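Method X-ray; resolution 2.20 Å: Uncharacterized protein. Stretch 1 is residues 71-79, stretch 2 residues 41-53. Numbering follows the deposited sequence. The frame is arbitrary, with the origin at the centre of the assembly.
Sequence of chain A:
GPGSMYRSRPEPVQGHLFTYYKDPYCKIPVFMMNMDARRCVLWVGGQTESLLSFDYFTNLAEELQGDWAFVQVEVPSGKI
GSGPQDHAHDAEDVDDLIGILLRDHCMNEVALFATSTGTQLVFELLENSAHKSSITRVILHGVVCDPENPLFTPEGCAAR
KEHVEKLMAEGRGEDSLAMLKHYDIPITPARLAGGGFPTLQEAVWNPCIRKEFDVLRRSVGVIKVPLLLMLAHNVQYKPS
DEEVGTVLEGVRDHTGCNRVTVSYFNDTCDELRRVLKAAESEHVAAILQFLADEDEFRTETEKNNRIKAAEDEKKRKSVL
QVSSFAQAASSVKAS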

# COMPACT_ATOMS: atom_id res chain seq x y z
N VAL A 71 3.13 -14.16 -8.12
CA VAL A 71 2.24 -13.59 -7.13
C VAL A 71 2.99 -12.52 -6.35
O VAL A 71 4.15 -12.71 -6.00
CB VAL A 71 1.74 -14.65 -6.13
CG1 VAL A 71 0.82 -14.02 -5.07
CG2 VAL A 71 1.01 -15.81 -6.86
N GLN A 72 2.28 -11.41 -6.07
CA GLN A 72 2.80 -10.24 -5.37
C GLN A 72 1.89 -9.86 -4.24
O GLN A 72 0.68 -9.82 -4.40
CB GLN A 72 2.88 -9.07 -6.33
CG GLN A 72 3.86 -9.26 -7.43
CD GLN A 72 3.80 -8.14 -8.45
OE1 GLN A 72 4.34 -7.05 -8.23
NE2 GLN A 72 3.11 -8.39 -9.56
N VAL A 73 2.48 -9.56 -3.08
CA VAL A 73 1.73 -9.12 -1.91
C VAL A 73 2.42 -7.87 -1.43
O VAL A 73 3.65 -7.77 -1.49
CB VAL A 73 1.68 -10.22 -0.77
CG1 VAL A 73 3.06 -10.56 -0.23
CG2 VAL A 73 0.74 -9.82 0.39
N GLU A 74 1.65 -6.92 -0.93
CA GLU A 74 2.24 -5.77 -0.25
C GLU A 74 2.37 -6.07 1.23
O GLU A 74 1.39 -6.39 1.89
CB GLU A 74 1.45 -4.50 -0.52
CG GLU A 74 1.74 -3.94 -1.91
CD GLU A 74 0.82 -2.78 -2.31
OE1 GLU A 74 1.19 -2.08 -3.31
OE2 GLU A 74 -0.25 -2.60 -1.63
N VAL A 75 3.59 -5.96 1.74
CA VAL A 75 3.90 -6.08 3.17
C VAL A 75 2.97 -5.16 3.98
O VAL A 75 2.96 -3.97 3.74
CB VAL A 75 5.36 -5.65 3.49
CG1 VAL A 75 5.69 -5.91 4.94
CG2 VAL A 75 6.31 -6.40 2.67
N PRO A 76 2.21 -5.72 4.94
CA PRO A 76 1.25 -4.94 5.74
C PRO A 76 1.87 -3.75 6.49
O PRO A 76 1.23 -2.71 6.65
CB PRO A 76 0.72 -5.95 6.75
CG PRO A 76 0.96 -7.28 6.13
CD PRO A 76 2.17 -7.15 5.29
N SER A 77 3.10 -3.93 6.98
CA SER A 77 3.85 -2.90 7.68
C SER A 77 4.30 -1.78 6.76
O SER A 77 4.82 -0.78 7.23
CB SER A 77 5.07 -3.51 8.38
OG SER A 77 5.96 -4.04 7.42
N GLY A 78 4.12 -1.94 5.45
CA GLY A 78 4.33 -0.87 4.49
C GLY A 78 3.23 0.18 4.57
O GLY A 78 3.40 1.27 4.04
N LYS A 79 2.12 -0.14 5.22
CA LYS A 79 0.99 0.77 5.31
C LYS A 79 0.91 1.48 6.66
O LYS A 79 1.29 0.92 7.71
CB LYS A 79 -0.32 0.01 5.03
CG LYS A 79 -0.42 -0.49 3.59
CD LYS A 79 -1.83 -0.34 3.00
CE LYS A 79 -2.20 1.12 2.75
NZ LYS A 79 -3.54 1.26 2.11
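Stretch 2 (41-53) VLWVGGQTESLLS

Stretch 2 runs beside stretch 1 first as a parallel β-strand, then as a chain of turns. Strand 41-44 lies along strand 71-73 with N-to-C directions 22° apart (signed crossing angle -22°) and a closest axial approach of 4.8 Å. Val71 pairs with Leu42 and Gln72 with Trp43. Val71 N donates to Val41 O (2.8 Å), and Trp43 N donates to Val71 O (2.8 Å). The bond from Val73 N to Trp43 O is weak (3.3 Å); beyond it the strands part, CA of Val73 and CA of Val44 being 5.9 Å apart. A water enters here, accepting from Gly45 N (3.0 Å) and Val75 N (3.0 Å) and donating to Val73 O (2.6 Å), so the separating backbones stay linked.

Val71 and Leu42 share one face of the sheet. Leu42 (chi1 t, chi2 p) sets CD1 3.7 Å from CG1 of Val71, which is itself t; the same CD1 lies 4.3 Å from Val73 CG1. Val44 and Val73, both p, meet through CG2 and CG1 at 4.2 Å. Val75, t and pointing toward stretch 2, packs more tightly, its CG2 3.2 Å from Val44 CG2 and 3.1 Å from Gly45 O.

Gln72 and Trp43 occupy the other face. Trp43 (chi1 t, chi2 80°) brings its ring CE3 within 4.0 Å of Gln72 CG, an oblique approach. Gln72 is m, t with chi3 79°, an extended arm whose OE1 accepts from Leu52 N at 2.6 Å; its CB lies 3.7 Å from Leu51 CD2. Glu74 does likewise: m and t, with chi3 165°, it reaches out to accept from Leu51 N through OE1 (3.0 Å). Two side chains of stretch 1 thus hold successive amides of the type II turn Ser50-Ser53. Leu51 (m, t) directs its end back to stretch 1, while Ser50, p, donates from OG to Leu51 O (2.9 Å) within the turn.

The preceding type I turn, Gly46-Glu49, is closed by Glu49 N to Gly46 O (3.1 Å) and braced by Gly46 N to Glu49 OE1 (2.7 Å). Gln47 (m, t, chi3 -77°) leaves sideways, yet its end comes nearer, and NE2 donates to Ser77 O (2.8 Å) in the 3-10 segment. Gly78 CA sits 3.3 Å from Gln47 O; a CB on Gly78 would fall 2.7 Å from that oxygen, a clash. At Gly45 a CB would instead strike Trp43 CZ2, at 2.4 Å.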

# COMPACT_ATOMS: atom_id res chain seq x y z
N VAL A 41 6.09 -18.27 -8.02
CA VAL A 41 7.00 -17.35 -7.38
C VAL A 41 6.18 -16.30 -6.60
O VAL A 41 5.28 -15.68 -7.16
CB VAL A 41 7.92 -16.66 -8.39
CG1 VAL A 41 8.78 -15.60 -7.71
CG2 VAL A 41 8.78 -17.73 -9.09
N LEU A 42 6.47 -16.15 -5.31
CA LEU A 42 5.82 -15.19 -4.45
C LEU A 42 6.83 -14.12 -4.05
O LEU A 42 7.86 -14.42 -3.41
CB LEU A 42 5.27 -15.88 -3.21
CG LEU A 42 4.66 -15.00 -2.11
CD1 LEU A 42 3.57 -14.10 -2.67
CD2 LEU A 42 4.14 -15.88 -0.93
N TRP A 43 6.48 -12.88 -4.37
CA TRP A 43 7.32 -11.73 -4.10
C TRP A 43 6.81 -10.90 -2.90
O TRP A 43 5.65 -10.56 -2.82
CB TRP A 43 7.43 -10.83 -5.33
CG TRP A 43 8.17 -9.57 -5.04
CD1 TRP A 43 9.52 -9.41 -4.97
CD2 TRP A 43 7.61 -8.29 -4.74
NE1 TRP A 43 9.84 -8.12 -4.66
CE2 TRP A 43 8.68 -7.41 -4.49
CE3 TRP A 43 6.31 -7.80 -4.64
CZ2 TRP A 43 8.48 -6.08 -4.18
CZ3 TRP A 43 6.12 -6.48 -4.31
CH2 TRP A 43 7.20 -5.63 -4.08
N VAL A 44 7.73 -10.57 -2.01
CA VAL A 44 7.50 -9.61 -0.95
C VAL A 44 8.70 -8.65 -0.93
O VAL A 44 9.84 -9.04 -1.18
CB VAL A 44 7.24 -10.34 0.46
CG1 VAL A 44 8.43 -11.00 0.99
CG2 VAL A 44 6.68 -9.37 1.46
N GLY A 45 8.45 -7.39 -0.67
CA GLY A 45 9.47 -6.37 -0.77
C GLY A 45 9.61 -5.52 0.46
O GLY A 45 9.10 -5.86 1.55
N GLY A 46 10.31 -4.41 0.26
CA GLY A 46 10.46 -3.42 1.26
C GLY A 46 9.15 -2.71 1.55
O GLY A 46 8.17 -2.83 0.80
N GLN A 47 9.16 -1.95 2.62
CA GLN A 47 7.96 -1.25 3.08
C GLN A 47 7.51 -0.16 2.12
O GLN A 47 6.32 0.13 2.05
CB GLN A 47 8.18 -0.68 4.48
CG GLN A 47 8.18 -1.72 5.57
CD GLN A 47 8.57 -1.14 6.93
OE1 GLN A 47 9.75 -0.89 7.20
NE2 GLN A 47 7.59 -0.95 7.80
N THR A 48 8.45 0.42 1.37
CA THR A 48 8.17 1.45 0.39
C THR A 48 8.10 0.91 -1.03
O THR A 48 8.06 1.69 -1.98
CB THR A 48 9.23 2.58 0.43
OG1 THR A 48 10.51 2.06 0.06
CG2 THR A 48 9.31 3.18 1.83
N GLU A 49 8.11 -0.40 -1.18
CA GLU A 49 7.94 -1.03 -2.48
C GLU A 49 6.47 -1.41 -2.68
O GLU A 49 5.85 -2.04 -1.82
CB GLU A 49 8.85 -2.26 -2.61
CG GLU A 49 10.33 -1.89 -2.74
CD GLU A 49 11.25 -3.09 -2.98
OE1 GLU A 49 11.16 -4.09 -2.25
OE2 GLU A 49 12.11 -3.01 -3.89
N SER A 50 5.95 -1.03 -3.84
CA SER A 50 4.57 -1.27 -4.23
C SER A 50 4.44 -2.54 -5.05
O SER A 50 5.44 -3.09 -5.52
CB SER A 50 4.10 -0.09 -5.10
OG SER A 50 4.73 -0.09 -6.41
N LEU A 51 3.21 -2.97 -5.27
CA LEU A 51 2.93 -3.95 -6.30
C LEU A 51 3.60 -3.48 -7.58
O LEU A 51 3.59 -2.28 -7.87
CB LEU A 51 1.43 -4.10 -6.55
CG LEU A 51 0.54 -4.73 -5.48
CD1 LEU A 51 -0.92 -4.78 -5.97
CD2 LEU A 51 1.08 -6.12 -5.03
N LEU A 52 4.18 -4.42 -8.32
CA LEU A 52 4.94 -4.12 -9.55
C LEU A 52 6.04 -3.09 -9.33
O LEU A 52 6.29 -2.23 -10.17
CB LEU A 52 4.01 -3.68 -10.71
CG LEU A 52 3.09 -4.71 -11.37
CD1 LEU A 52 2.16 -3.98 -12.39
CD2 LEU A 52 3.87 -5.83 -12.03
N SER A 53 6.73 -3.20 -8.19
CA SER A 53 7.81 -2.28 -7.82
C SER A 53 8.87 -2.19 -8.91
O SER A 53 9.44 -1.13 -9.16
CB SER A 53 8.49 -2.73 -6.53
OG SER A 53 9.37 -1.72 -6.04
O HOH W 1 5.59 -6.39 -0.51